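Local atomic coordinates of glycoside Hydrolase (Bacteroides uniformis, PDB entry 5T99), a protein that probably hydrolyses galactosidic linkages in agarose-derived oligosaccharides as a family 2 glycoside hydrolase, and binds the sugar mimic d-galacto-isofagomine. Residues D330-Q335 with L730-V735; H618-K623 with L744-D749; E637-L642 with L647-K652. One frame throughout, in Å; residues are numbered along the deposited sequence.

Contact 1 of 3, residues D330-Q335 with L730-V735; sequences DERKLQ and LSYITV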
ATOM      1  N   ASP A 330       4.495   4.263  -4.226  1.00 17.43           N
ATOM      2  CA  ASP A 330       3.421   3.247  -4.183  1.00 17.62           C
ATOM      3  C   ASP A 330       3.331   2.462  -5.493  1.00 17.25           C
ATOM      4  O   ASP A 330       3.239   1.238  -5.468  1.00 17.18           O
ATOM      5  CB  ASP A 330       2.046   3.866  -3.855  1.00 17.62           C
ATOM      6  CG  ASP A 330       1.840   4.147  -2.362  1.00 17.55           C
ATOM      7  OD1 ASP A 330       2.629   3.714  -1.519  1.00 17.84           O
ATOM      8  OD2 ASP A 330       0.843   4.798  -2.021  1.00 18.34           O
ATOM      9  N   GLU A 331       3.379   3.160  -6.624  1.00 17.15           N
ATOM     10  CA  GLU A 331       3.323   2.504  -7.928  1.00 17.28           C
ATOM     11  C   GLU A 331       4.430   1.454  -8.074  1.00 17.18           C
ATOM     12  O   GLU A 331       4.170   0.318  -8.451  1.00 16.57           O
ATOM     13  CB  GLU A 331       3.420   3.531  -9.057  1.00 17.28           C
ATOM     14  CG  GLU A 331       3.125   2.948 -10.434  1.00 17.38           C
ATOM     15  CD  GLU A 331       3.367   3.932 -11.568  1.00 17.89           C
ATOM     16  OE1 GLU A 331       4.373   4.679 -11.545  1.00 16.89           O
ATOM     17  OE2 GLU A 331       2.546   3.933 -12.505  1.00 18.93           O
ATOM     18  N   ARG A 332       5.656   1.852  -7.760  1.00 17.79           N
ATOM     19  CA  ARG A 332       6.811   0.951  -7.787  1.00 18.11           C
ATOM     20  C   ARG A 332       6.591  -0.277  -6.906  1.00 18.19           C
ATOM     21  O   ARG A 332       6.787  -1.420  -7.354  1.00 18.92           O
ATOM     22  CB  ARG A 332       8.064   1.697  -7.338  1.00 18.44           C
ATOM     23  CG  ARG A 332       9.311   0.845  -7.210  1.00 19.06           C
ATOM     24  CD  ARG A 332      10.504   1.726  -6.922  1.00 19.08           C
ATOM     25  NE  ARG A 332      11.711   0.962  -6.645  1.00 19.27           N
ATOM     26  CZ  ARG A 332      12.132   0.570  -5.441  1.00 19.81           C
ATOM     27  NH1 ARG A 332      11.441   0.829  -4.324  1.00 19.65           N
ATOM     28  NH2 ARG A 332      13.281  -0.095  -5.354  1.00 19.98           N
ATOM     29  N   LYS A 333       6.181  -0.037  -5.667  1.00 18.01           N
ATOM     30  CA  LYS A 333       5.860  -1.124  -4.730  1.00 18.05           C
ATOM     31  C   LYS A 333       4.833  -2.094  -5.320  1.00 17.23           C
ATOM     32  O   LYS A 333       5.045  -3.286  -5.317  1.00 17.66           O
ATOM     33  CB  LYS A 333       5.366  -0.549  -3.401  1.00 18.34           C
ATOM     34  CG  LYS A 333       5.135  -1.588  -2.322  1.00 18.75           C
ATOM     35  CD  LYS A 333       5.145  -0.977  -0.929  1.00 19.23           C
ATOM     36  CE  LYS A 333       4.008   0.005  -0.712  1.00 19.88           C
ATOM     37  NZ  LYS A 333       4.094   0.617   0.644  1.00 20.63           N
ATOM     38  N   LEU A 334       3.750  -1.573  -5.873  1.00 16.85           N
ATOM     39  CA  LEU A 334       2.718  -2.420  -6.482  1.00 16.90           C
ATOM     40  C   LEU A 334       3.202  -3.136  -7.746  1.00 17.07           C
ATOM     41  O   LEU A 334       2.872  -4.313  -7.952  1.00 17.02           O
ATOM     42  CB  LEU A 334       1.442  -1.605  -6.752  1.00 16.73           C
ATOM     43  CG  LEU A 334       0.754  -1.093  -5.475  1.00 16.50           C
ATOM     44  CD1 LEU A 334      -0.395  -0.173  -5.818  1.00 16.75           C
ATOM     45  CD2 LEU A 334       0.246  -2.244  -4.619  1.00 16.75           C
ATOM     46  N   GLN A 335       4.001  -2.446  -8.566  1.00 17.17           N
ATOM     47  CA  GLN A 335       4.596  -3.051  -9.768  1.00 17.55           C
ATOM     48  C   GLN A 335       5.499  -4.245  -9.435  1.00 17.04           C
ATOM     49  O   GLN A 335       5.438  -5.293 -10.095  1.00 15.73           O
ATOM     50  CB  GLN A 335       5.413  -2.023 -10.537  1.00 18.34           C
ATOM     51  CG  GLN A 335       4.580  -1.028 -11.317  1.00 19.23           C
ATOM     52  CD  GLN A 335       5.421   0.072 -11.940  1.00 19.75           C
ATOM     53  OE1 GLN A 335       6.533   0.365 -11.483  1.00 19.95           O
ATOM     54  NE2 GLN A 335       4.890   0.694 -12.989  1.00 19.65           N
ATOM     55  N   LEU A 730      10.030  10.275  -8.743  1.00 20.57           N
ATOM     56  CA  LEU A 730      11.280   9.717  -8.247  1.00 20.15           C
ATOM     57  C   LEU A 730      11.938   8.824  -9.278  1.00 19.83           C
ATOM     58  O   LEU A 730      11.252   8.181 -10.059  1.00 20.01           O
ATOM     59  CB  LEU A 730      11.005   8.850  -7.012  1.00 20.37           C
ATOM     60  CG  LEU A 730      10.204   9.442  -5.854  1.00 20.97           C
ATOM     61  CD1 LEU A 730       9.788   8.355  -4.873  1.00 21.39           C
ATOM     62  CD2 LEU A 730      11.012  10.517  -5.144  1.00 21.16           C
ATOM     63  N   SER A 731      13.265   8.771  -9.263  1.00 19.88           N
ATOM     64  CA  SER A 731      13.991   7.657  -9.868  1.00 20.80           C
ATOM     65  C   SER A 731      14.622   6.860  -8.742  1.00 20.89           C
ATOM     66  O   SER A 731      15.232   7.429  -7.848  1.00 21.64           O
ATOM     67  CB  SER A 731      15.060   8.124 -10.858  1.00 21.10           C
ATOM     68  OG  SER A 731      15.530   7.023 -11.645  1.00 21.11           O
ATOM     69  N   TYR A 732      14.429   5.547  -8.778  1.00 21.81           N
ATOM     70  CA  TYR A 732      15.053   4.607  -7.843  1.00 22.09           C
ATOM     71  C   TYR A 732      16.281   3.984  -8.517  1.00 22.53           C
ATOM     72  O   TYR A 732      16.151   3.117  -9.395  1.00 22.00           O
ATOM     73  CB  TYR A 732      14.067   3.504  -7.434  1.00 21.63           C
ATOM     74  CG  TYR A 732      13.064   3.923  -6.381  1.00 22.16           C
ATOM     75  CD1 TYR A 732      13.220   3.547  -5.040  1.00 21.77           C
ATOM     76  CD2 TYR A 732      11.951   4.691  -6.720  1.00 22.05           C
ATOM     77  CE1 TYR A 732      12.294   3.923  -4.076  1.00 21.78           C
ATOM     78  CE2 TYR A 732      11.023   5.071  -5.759  1.00 22.46           C
ATOM     79  CZ  TYR A 732      11.193   4.685  -4.443  1.00 22.02           C
ATOM     80  OH  TYR A 732      10.255   5.074  -3.514  1.00 21.96           O
ATOM     81  N   ILE A 733      17.464   4.415  -8.087  1.00 22.80           N
ATOM     82  CA  ILE A 733      18.724   3.984  -8.696  1.00 23.08           C
ATOM     83  C   ILE A 733      19.381   2.908  -7.839  1.00 22.90           C
ATOM     84  O   ILE A 733      19.901   3.194  -6.764  1.00 22.33           O
ATOM     85  CB  ILE A 733      19.667   5.193  -8.926  1.00 23.32           C
ATOM     86  CG1 ILE A 733      18.998   6.214  -9.857  1.00 23.40           C
ATOM     87  CG2 ILE A 733      20.999   4.736  -9.513  1.00 23.94           C
ATOM     88  CD1 ILE A 733      19.579   7.616  -9.782  1.00 23.96           C
ATOM     89  N   THR A 734      19.323   1.665  -8.311  1.00 24.05           N
ATOM     90  CA  THR A 734      20.020   0.559  -7.667  1.00 25.22           C
ATOM     91  C   THR A 734      21.523   0.811  -7.715  1.00 27.32           C
ATOM     92  O   THR A 734      22.048   1.249  -8.743  1.00 28.49           O
ATOM     93  CB  THR A 734      19.729  -0.794  -8.358  1.00 25.06           C
ATOM     94  OG1 THR A 734      18.321  -1.059  -8.332  1.00 25.90           O
ATOM     95  CG2 THR A 734      20.474  -1.944  -7.658  1.00 24.36           C
ATOM     96  N   VAL A 735      22.201   0.525  -6.605  1.00 28.82           N
ATOM     97  CA  VAL A 735      23.632   0.750  -6.467  1.00 29.21           C
ATOM     98  C   VAL A 735      24.285  -0.589  -6.186  1.00 29.46           C
ATOM     99  O   VAL A 735      24.027  -1.187  -5.155  1.00 30.48           O
ATOM    100  CB  VAL A 735      23.950   1.728  -5.316  1.00 30.33           C
ATOM    101  CG1 VAL A 735      25.459   1.991  -5.240  1.00 30.49           C
ATOM    102  CG2 VAL A 735      23.164   3.033  -5.476  1.00 29.41           C
TER
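The guanidinium of Arg332 stacks face to face on the Tyr732 ring in a cation-pi contact that joins the TIM-barrel domain to the C-terminal beta domain. Arg332 belongs to helix 327-339, which links the parallel barrel strands 305-313 and 344-346; Tyr732 stands on strand 730-738. The two backbones stay well apart, with Arg332 CA and Tyr732 CA 9.0 Å from each other, and the side chains alone span the gap. The arginine can do this because its chain is extended from CG to NE, with CG turned anti to the backbone N (chi1 175°), which carries the guanidinium straight off the helix.

The tight part is the stack itself. Guanidinium and ring planes differ by only 5°, and Arg332 CD adds a CH-pi contact, 3.4 Å from the centroid of the Tyr732 ring. Arg332 NE sits 3.3 Å from Tyr732 CG, so the methylene and the first nitrogen share one ring face. On the NH2 side the fit loosens: Arg332 CZ is off-centre, 33° from the ring normal, and Arg332 NH2 lies beyond the rim, where it donates a hydrogen bond to Cys593 O. Met789 also touches Arg332, and Met321 and Ile791 pack on Tyr732; both stacked residues are buried. At that looser end, Arg332 NH2 lies 3.7 Å from Tyr732 CD1.

Contact 2 of 3, residues H618-K623 with L744-D749; sequences HWNWKK and LCPEAD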
ATOM      1  N   HIS A 618      24.644 -17.208  -2.993  1.00 28.24           N
ATOM      2  CA  HIS A 618      25.828 -16.754  -3.742  1.00 30.18           C
ATOM      3  C   HIS A 618      26.911 -17.852  -3.816  1.00 30.82           C
ATOM      4  O   HIS A 618      26.793 -18.907  -3.174  1.00 30.06           O
ATOM      5  CB  HIS A 618      26.415 -15.444  -3.148  1.00 30.85           C
ATOM      6  CG  HIS A 618      26.947 -15.562  -1.738  1.00 32.71           C
ATOM      7  ND1 HIS A 618      26.522 -14.735  -0.719  1.00 33.55           N
ATOM      8  CD2 HIS A 618      27.871 -16.387  -1.183  1.00 32.58           C
ATOM      9  CE1 HIS A 618      27.157 -15.044   0.399  1.00 33.79           C
ATOM     10  NE2 HIS A 618      27.980 -16.046   0.146  1.00 33.18           N
ATOM     11  N   TRP A 619      27.970 -17.581  -4.576  1.00 31.65           N
ATOM     12  CA  TRP A 619      29.081 -18.523  -4.726  1.00 32.72           C
ATOM     13  C   TRP A 619      30.448 -17.950  -4.288  1.00 33.34           C
ATOM     14  O   TRP A 619      31.464 -18.227  -4.922  1.00 33.78           O
ATOM     15  CB  TRP A 619      29.104 -19.017  -6.174  1.00 32.26           C
ATOM     16  CG  TRP A 619      29.609 -20.406  -6.344  1.00 32.85           C
ATOM     17  CD1 TRP A 619      30.654 -20.801  -7.125  1.00 32.85           C
ATOM     18  CD2 TRP A 619      29.093 -21.594  -5.731  1.00 32.90           C
ATOM     19  NE1 TRP A 619      30.822 -22.160  -7.044  1.00 32.50           N
ATOM     20  CE2 TRP A 619      29.879 -22.678  -6.200  1.00 32.77           C
ATOM     21  CE3 TRP A 619      28.043 -21.853  -4.836  1.00 32.76           C
ATOM     22  CZ2 TRP A 619      29.649 -24.006  -5.804  1.00 32.63           C
ATOM     23  CZ3 TRP A 619      27.811 -23.168  -4.438  1.00 33.17           C
ATOM     24  CH2 TRP A 619      28.617 -24.231  -4.921  1.00 34.20           C
ATOM     25  N   ASN A 620      30.450 -17.115  -3.245  1.00 33.61           N
ATOM     26  CA  ASN A 620      31.650 -16.812  -2.445  1.00 34.93           C
ATOM     27  C   ASN A 620      31.680 -17.570  -1.106  1.00 35.74           C
ATOM     28  O   ASN A 620      31.207 -17.071  -0.087  1.00 33.65           O
ATOM     29  CB  ASN A 620      31.761 -15.308  -2.172  1.00 34.89           C
ATOM     30  CG  ASN A 620      32.103 -14.514  -3.410  1.00 35.12           C
ATOM     31  OD1 ASN A 620      31.342 -14.487  -4.376  1.00 35.01           O
ATOM     32  ND2 ASN A 620      33.247 -13.844  -3.385  1.00 35.18           N
ATOM     33  N   TRP A 621      32.270 -18.762  -1.123  1.00 38.55           N
ATOM     34  CA  TRP A 621      32.424 -19.610   0.067  1.00 42.11           C
ATOM     35  C   TRP A 621      33.876 -20.107   0.208  1.00 44.27           C
ATOM     36  O   TRP A 621      34.733 -19.723  -0.585  1.00 45.01           O
ATOM     37  CB  TRP A 621      31.446 -20.771  -0.022  1.00 43.48           C
ATOM     38  CG  TRP A 621      30.033 -20.309  -0.099  1.00 45.54           C
ATOM     39  CD1 TRP A 621      29.222 -20.325  -1.198  1.00 45.84           C
ATOM     40  CD2 TRP A 621      29.264 -19.733   0.962  1.00 46.46           C
ATOM     41  NE1 TRP A 621      27.990 -19.809  -0.881  1.00 46.55           N
ATOM     42  CE2 TRP A 621      27.988 -19.439   0.439  1.00 46.95           C
ATOM     43  CE3 TRP A 621      29.529 -19.446   2.308  1.00 46.92           C
ATOM     44  CZ2 TRP A 621      26.974 -18.868   1.218  1.00 46.97           C
ATOM     45  CZ3 TRP A 621      28.525 -18.881   3.083  1.00 46.06           C
ATOM     46  CH2 TRP A 621      27.263 -18.598   2.534  1.00 47.76           C
ATOM     47  N   LYS A 622      34.147 -20.918   1.236  1.00 46.49           N
ATOM     48  CA  LYS A 622      35.483 -21.496   1.480  1.00 46.36           C
ATOM     49  C   LYS A 622      35.547 -22.922   0.921  1.00 48.47           C
ATOM     50  O   LYS A 622      34.564 -23.664   0.999  1.00 50.11           O
ATOM     51  CB  LYS A 622      35.804 -21.507   2.981  1.00 43.27           C
ATOM     52  N   LYS A 623      36.696 -23.299   0.351  1.00 48.72           N
ATOM     53  CA  LYS A 623      36.916 -24.670  -0.128  1.00 48.60           C
ATOM     54  C   LYS A 623      36.772 -25.623   1.057  1.00 48.51           C
ATOM     55  O   LYS A 623      37.239 -25.313   2.150  1.00 48.99           O
ATOM     56  CB  LYS A 623      38.302 -24.815  -0.771  1.00 47.05           C
ATOM     57  N   LEU A 744      28.705  -9.042  -9.114  1.00 34.66           N
ATOM     58  CA  LEU A 744      28.305  -8.453  -7.837  1.00 33.28           C
ATOM     59  C   LEU A 744      29.096  -9.084  -6.703  1.00 31.65           C
ATOM     60  O   LEU A 744      29.250 -10.308  -6.667  1.00 30.09           O
ATOM     61  CB  LEU A 744      26.811  -8.672  -7.575  1.00 33.23           C
ATOM     62  CG  LEU A 744      26.194  -7.940  -6.372  1.00 32.82           C
ATOM     63  CD1 LEU A 744      25.969  -6.470  -6.682  1.00 32.57           C
ATOM     64  CD2 LEU A 744      24.883  -8.604  -5.968  1.00 33.43           C
ATOM     65  N   CYS A 745      29.572  -8.248  -5.782  1.00 30.69           N
ATOM     66  CA  CYS A 745      30.241  -8.727  -4.572  1.00 31.67           C
ATOM     67  C   CYS A 745      29.159  -9.053  -3.532  1.00 32.36           C
ATOM     68  O   CYS A 745      28.607  -8.141  -2.905  1.00 32.80           O
ATOM     69  CB  CYS A 745      31.228  -7.677  -4.061  1.00 31.68           C
ATOM     70  SG  CYS A 745      32.494  -7.232  -5.286  1.00 30.83           S
ATOM     71  N   PRO A 746      28.834 -10.354  -3.355  1.00 31.92           N
ATOM     72  CA  PRO A 746      27.605 -10.690  -2.618  1.00 32.22           C
ATOM     73  C   PRO A 746      27.512 -10.254  -1.145  1.00 32.81           C
ATOM     74  O   PRO A 746      26.398 -10.211  -0.610  1.00 32.45           O
ATOM     75  CB  PRO A 746      27.540 -12.222  -2.721  1.00 31.61           C
ATOM     76  CG  PRO A 746      28.944 -12.655  -2.946  1.00 31.38           C
ATOM     77  CD  PRO A 746      29.558 -11.568  -3.777  1.00 31.31           C
ATOM     78  N   GLU A 747      28.637  -9.949  -0.496  1.00 32.68           N
ATOM     79  CA  GLU A 747      28.626  -9.575   0.923  1.00 33.41           C
ATOM     80  C   GLU A 747      29.154  -8.156   1.180  1.00 32.19           C
ATOM     81  O   GLU A 747      29.354  -7.762   2.328  1.00 31.83           O
ATOM     82  CB  GLU A 747      29.399 -10.625   1.733  1.00 34.89           C
ATOM     83  CG  GLU A 747      28.767 -12.014   1.646  1.00 37.26           C
ATOM     84  CD  GLU A 747      29.485 -13.076   2.468  1.00 40.55           C
ATOM     85  OE1 GLU A 747      30.735 -13.040   2.534  1.00 40.62           O
ATOM     86  OE2 GLU A 747      28.793 -13.958   3.042  1.00 44.21           O
ATOM     87  N   ALA A 748      29.325  -7.372   0.121  1.00 31.01           N
ATOM     88  CA  ALA A 748      29.950  -6.058   0.245  1.00 31.46           C
ATOM     89  C   ALA A 748      29.119  -5.087   1.095  1.00 31.60           C
ATOM     90  O   ALA A 748      27.881  -5.076   1.001  1.00 30.96           O
ATOM     91  CB  ALA A 748      30.200  -5.472  -1.135  1.00 31.77           C
ATOM     92  N   ASP A 749      29.808  -4.289   1.917  1.00 31.18           N
ATOM     93  CA  ASP A 749      29.174  -3.274   2.768  1.00 31.70           C
ATOM     94  C   ASP A 749      29.858  -1.901   2.658  1.00 31.11           C
ATOM     95  O   ASP A 749      29.873  -1.117   3.606  1.00 30.83           O
ATOM     96  CB  ASP A 749      29.085  -3.758   4.234  1.00 32.76           C
ATOM     97  CG  ASP A 749      30.459  -3.887   4.931  1.00 34.04           C
ATOM     98  OD1 ASP A 749      31.514  -3.662   4.300  1.00 34.05           O
ATOM     99  OD2 ASP A 749      30.468  -4.221   6.137  1.00 34.40           O
TER
HETATM  100  O   HOH W   1      24.665 -12.225  -0.692  1.00 21.75           O
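His618 has its CG between the backbone N and the carbonyl carbon (chi1 64°) and Asn620 has its CG anti to the carbonyl carbon (chi1 -70°), and these torsions bring both side chains against Pro746. Pro746 is the second residue of a type I beta turn from Cys745 to Ala748, so the contact joins this turn of the C-terminal beta domain to the loop between strands 613-616 and 626-633. Pro746 CG stands over one face of the imidazole in a CH-pi contact, 4.1 Å from the centroid of the His618 ring. The same carbon is 3.3 Å from Asn620 OD1; ND2 of the same amide bonds to Ala708 O, which helps to position it.

Glu747, next in the turn, meets the ring at its edge: its OE2 is 3.3 Å from His618 CE1, with carboxylate and ring planes 81° apart. Tyr505 packs edge-to-face with the imidazole, and Trp621 NE1 holds the histidine's own carbonyl, bonding to His618 O at 2.7 Å from above the carbonyl plane. The polar link across this surface contact is one bridging water. Lying in the plane of the imidazole, it is 3.1 Å from His618 ND1 and donates to Pro746 O at 2.7 Å.

Contact 3 of 3, residues E637-L642 with L647-K652; sequences EAELFL and LGKRVK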
ATOM      1  N   GLU A 637      11.509 -29.195 -14.715  1.00 29.73           N
ATOM      2  CA  GLU A 637      12.763 -29.646 -14.068  1.00 30.70           C
ATOM      3  C   GLU A 637      13.900 -28.629 -14.206  1.00 29.45           C
ATOM      4  O   GLU A 637      13.802 -27.681 -14.974  1.00 30.20           O
ATOM      5  CB  GLU A 637      13.228 -30.985 -14.658  1.00 31.32           C
ATOM      6  CG  GLU A 637      13.813 -30.883 -16.066  1.00 32.71           C
ATOM      7  CD  GLU A 637      14.035 -32.235 -16.725  1.00 34.98           C
ATOM      8  OE1 GLU A 637      14.030 -32.295 -17.979  1.00 37.43           O
ATOM      9  OE2 GLU A 637      14.216 -33.235 -15.994  1.00 35.56           O
ATOM     10  N   ALA A 638      14.985 -28.858 -13.480  1.00 28.04           N
ATOM     11  CA  ALA A 638      16.186 -28.053 -13.632  1.00 28.71           C
ATOM     12  C   ALA A 638      17.451 -28.878 -13.421  1.00 29.73           C
ATOM     13  O   ALA A 638      17.434 -29.887 -12.715  1.00 29.61           O
ATOM     14  CB  ALA A 638      16.164 -26.878 -12.675  1.00 28.92           C
ATOM     15  N   GLU A 639      18.539 -28.421 -14.044  1.00 30.64           N
ATOM     16  CA  GLU A 639      19.839 -29.091 -14.007  1.00 30.64           C
ATOM     17  C   GLU A 639      20.883 -28.075 -13.595  1.00 29.34           C
ATOM     18  O   GLU A 639      20.911 -26.975 -14.130  1.00 28.38           O
ATOM     19  CB  GLU A 639      20.187 -29.680 -15.384  1.00 31.64           C
ATOM     20  CG  GLU A 639      21.424 -30.584 -15.393  1.00 32.14           C
ATOM     21  CD  GLU A 639      21.575 -31.421 -16.660  1.00 31.20           C
ATOM     22  OE1 GLU A 639      20.930 -31.115 -17.684  1.00 31.07           O
ATOM     23  OE2 GLU A 639      22.356 -32.393 -16.630  1.00 31.38           O
ATOM     24  N   LEU A 640      21.730 -28.457 -12.641  1.00 30.02           N
ATOM     25  CA  LEU A 640      22.765 -27.591 -12.085  1.00 30.80           C
ATOM     26  C   LEU A 640      24.128 -27.960 -12.694  1.00 31.58           C
ATOM     27  O   LEU A 640      24.430 -29.144 -12.889  1.00 30.41           O
ATOM     28  CB  LEU A 640      22.785 -27.758 -10.563  1.00 31.64           C
ATOM     29  CG  LEU A 640      23.519 -26.722  -9.713  1.00 33.20           C
ATOM     30  CD1 LEU A 640      22.905 -25.339  -9.883  1.00 34.03           C
ATOM     31  CD2 LEU A 640      23.495 -27.109  -8.242  1.00 32.80           C
ATOM     32  N   PHE A 641      24.936 -26.946 -13.002  1.00 31.80           N
ATOM     33  CA  PHE A 641      26.245 -27.136 -13.632  1.00 32.83           C
ATOM     34  C   PHE A 641      27.283 -26.347 -12.855  1.00 33.38           C
ATOM     35  O   PHE A 641      27.119 -25.141 -12.697  1.00 34.41           O
ATOM     36  CB  PHE A 641      26.234 -26.655 -15.096  1.00 33.59           C
ATOM     37  CG  PHE A 641      25.404 -27.509 -16.033  1.00 33.64           C
ATOM     38  CD1 PHE A 641      25.987 -28.551 -16.757  1.00 33.50           C
ATOM     39  CD2 PHE A 641      24.041 -27.255 -16.218  1.00 33.31           C
ATOM     40  CE1 PHE A 641      25.228 -29.332 -17.633  1.00 33.54           C
ATOM     41  CE2 PHE A 641      23.279 -28.032 -17.090  1.00 33.18           C
ATOM     42  CZ  PHE A 641      23.872 -29.073 -17.797  1.00 33.30           C
ATOM     43  N   LEU A 642      28.329 -27.018 -12.359  1.00 33.73           N
ATOM     44  CA  LEU A 642      29.453 -26.339 -11.693  1.00 34.33           C
ATOM     45  C   LEU A 642      30.680 -26.367 -12.603  1.00 35.10           C
ATOM     46  O   LEU A 642      31.215 -27.437 -12.882  1.00 33.05           O
ATOM     47  CB  LEU A 642      29.779 -27.003 -10.353  1.00 33.97           C
ATOM     48  CG  LEU A 642      30.966 -26.432  -9.566  1.00 33.92           C
ATOM     49  CD1 LEU A 642      30.780 -24.952  -9.246  1.00 33.60           C
ATOM     50  CD2 LEU A 642      31.178 -27.240  -8.296  1.00 34.51           C
ATOM     51  N   LEU A 647      25.665 -31.591 -12.309  1.00 33.55           N
ATOM     52  CA  LEU A 647      25.488 -32.149 -10.965  1.00 32.23           C
ATOM     53  C   LEU A 647      24.161 -32.874 -10.822  1.00 32.36           C
ATOM     54  O   LEU A 647      23.789 -33.245  -9.716  1.00 33.16           O
ATOM     55  CB  LEU A 647      25.575 -31.049  -9.916  1.00 32.47           C
ATOM     56  CG  LEU A 647      26.905 -30.301  -9.823  1.00 33.87           C
ATOM     57  CD1 LEU A 647      26.742 -29.035  -8.992  1.00 34.78           C
ATOM     58  CD2 LEU A 647      27.990 -31.184  -9.231  1.00 33.99           C
ATOM     59  N   GLY A 648      23.449 -33.078 -11.930  1.00 33.40           N
ATOM     60  CA  GLY A 648      22.196 -33.835 -11.926  1.00 34.72           C
ATOM     61  C   GLY A 648      20.949 -33.008 -12.203  1.00 35.53           C
ATOM     62  O   GLY A 648      20.873 -31.825 -11.875  1.00 35.48           O
ATOM     63  N   LYS A 649      19.983 -33.652 -12.845  1.00 38.35           N
ATOM     64  CA  LYS A 649      18.643 -33.112 -13.036  1.00 40.13           C
ATOM     65  C   LYS A 649      17.878 -33.242 -11.724  1.00 39.32           C
ATOM     66  O   LYS A 649      18.148 -34.143 -10.931  1.00 38.52           O
ATOM     67  CB  LYS A 649      17.896 -33.899 -14.127  1.00 43.50           C
ATOM     68  CG  LYS A 649      18.199 -33.474 -15.565  1.00 47.16           C
ATOM     69  CD  LYS A 649      17.938 -34.560 -16.618  1.00 50.29           C
ATOM     70  CE  LYS A 649      16.754 -35.478 -16.296  1.00 53.43           C
ATOM     71  NZ  LYS A 649      16.357 -36.316 -17.463  1.00 55.62           N
ATOM     72  N   ARG A 650      16.929 -32.335 -11.506  1.00 38.76           N
ATOM     73  CA  ARG A 650      15.924 -32.500 -10.457  1.00 37.84           C
ATOM     74  C   ARG A 650      14.541 -32.052 -10.936  1.00 36.19           C
ATOM     75  O   ARG A 650      14.350 -30.904 -11.353  1.00 33.84           O
ATOM     76  CB  ARG A 650      16.355 -31.785  -9.179  1.00 38.66           C
ATOM     77  CG  ARG A 650      17.036 -32.721  -8.183  1.00 40.32           C
ATOM     78  CD  ARG A 650      18.262 -32.086  -7.593  1.00 41.49           C
ATOM     79  NE  ARG A 650      19.118 -33.010  -6.837  1.00 41.94           N
ATOM     80  CZ  ARG A 650      19.964 -33.892  -7.376  1.00 40.63           C
ATOM     81  NH1 ARG A 650      20.714 -34.640  -6.585  1.00 42.30           N
ATOM     82  NH2 ARG A 650      20.062 -34.049  -8.694  1.00 41.07           N
ATOM     83  N   VAL A 651      13.590 -32.985 -10.890  1.00 35.33           N
ATOM     84  CA  VAL A 651      12.239 -32.762 -11.399  1.00 34.97           C
ATOM     85  C   VAL A 651      11.374 -32.212 -10.264  1.00 35.05           C
ATOM     86  O   VAL A 651      11.351 -32.778  -9.168  1.00 35.19           O
ATOM     87  CB  VAL A 651      11.649 -34.071 -11.959  1.00 34.60           C
ATOM     88  CG1 VAL A 651      10.224 -33.861 -12.476  1.00 35.84           C
ATOM     89  CG2 VAL A 651      12.553 -34.631 -13.053  1.00 33.74           C
ATOM     90  N   LYS A 652      10.677 -31.106 -10.522  1.00 34.71           N
ATOM     91  CA  LYS A 652       9.794 -30.507  -9.515  1.00 35.08           C
ATOM     92  C   LYS A 652       8.590 -31.414  -9.272  1.00 35.79           C
ATOM     93  O   LYS A 652       7.993 -31.911 -10.224  1.00 35.26           O
ATOM     94  CB  LYS A 652       9.328 -29.122  -9.945  1.00 34.10           C
ATOM     95  CG  LYS A 652       8.796 -28.300  -8.795  1.00 33.85           C
ATOM     96  CD  LYS A 652       8.538 -26.873  -9.222  1.00 33.51           C
ATOM     97  CE  LYS A 652       7.914 -26.065  -8.108  1.00 32.90           C
ATOM     98  NZ  LYS A 652       7.486 -24.749  -8.638  1.00 33.26           N
TER
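Strands 637-642 and 645-651 form an antiparallel beta hairpin, in which the axes of segments 637-642 and 647-651 approach to 4.7 Å with N-to-C directions 162° apart. Glu637, Glu639, Lys649 and Val651 share one face of the sheet. With its CG between the backbone N and the carbonyl carbon (chi1 73°), Glu637 reaches diagonally to Lys649: OE2 is 3.4 Å from Lys649 CE, yet 4.0 Å from Lys649 NZ, opposite charges beyond salt-bridge range. Glu639 flanks the lysine on the other side, its CD 4.1 Å from Lys649 CG, while its OE2 bonds to Ser646 OG. With an alanine in place of Glu639, the Ser646 hydroxyl would probably be left with Gly648 N but without its carboxylate mate, and the aliphatic part of Lys649 would lose some of its cover. On the opposite face, Ala638 packs on Leu677, and Arg650 meets Trp679 in a cation-pi contact.

Ala638 and Arg650 make the hydrogen-bonded pair: Ala638 N donates to Arg650 O, and Arg650 N returns the bond to Ala638 O at 2.8 Å. Glu637 with Val651 and Glu639 with Lys649 flank it as non-hydrogen-bonded pairs. Past Glu639 the register slips, and Leu640 O accepts from Leu647 N at 2.8 Å, with Gly648 as the extra residue, an arrangement resembling a beta bulge. Gly648 has a positive phi (112°), at which a CB would press on the carbonyl O of Leu647, and its own carbonyl takes a hydrogen bond from Trp679. Where the register slips, Leu647 CD1 touches Leu640 CD2 at 3.8 Å and Leu642 CB at 3.9 Å.

Contact 1 is buried, its centre about 13 Å from that of the chain; contact 2, at about 33 Å, lies at the surface, and contact 3, farthest out at about 38 Å, is partly buried. Contacts 1 and 2 join parts distant in sequence, both engaging the C-terminal beta domain, whereas contact 3 pairs neighbouring strands. Their chemistry follows: contact 1 rests on a single charged-aromatic stack, a proline turn and a water serve contact 2, and backbone bonds dominate contact 3, whose buried area of 516 Å² exceeds the 130 and 210 Å² of the others. Contacts 2 and 3 touch, Trp619 NE1 lying 3.6 Å from Leu642 CD1; contacts 1 and 3 remain about 20 Å apart at their nearest atoms.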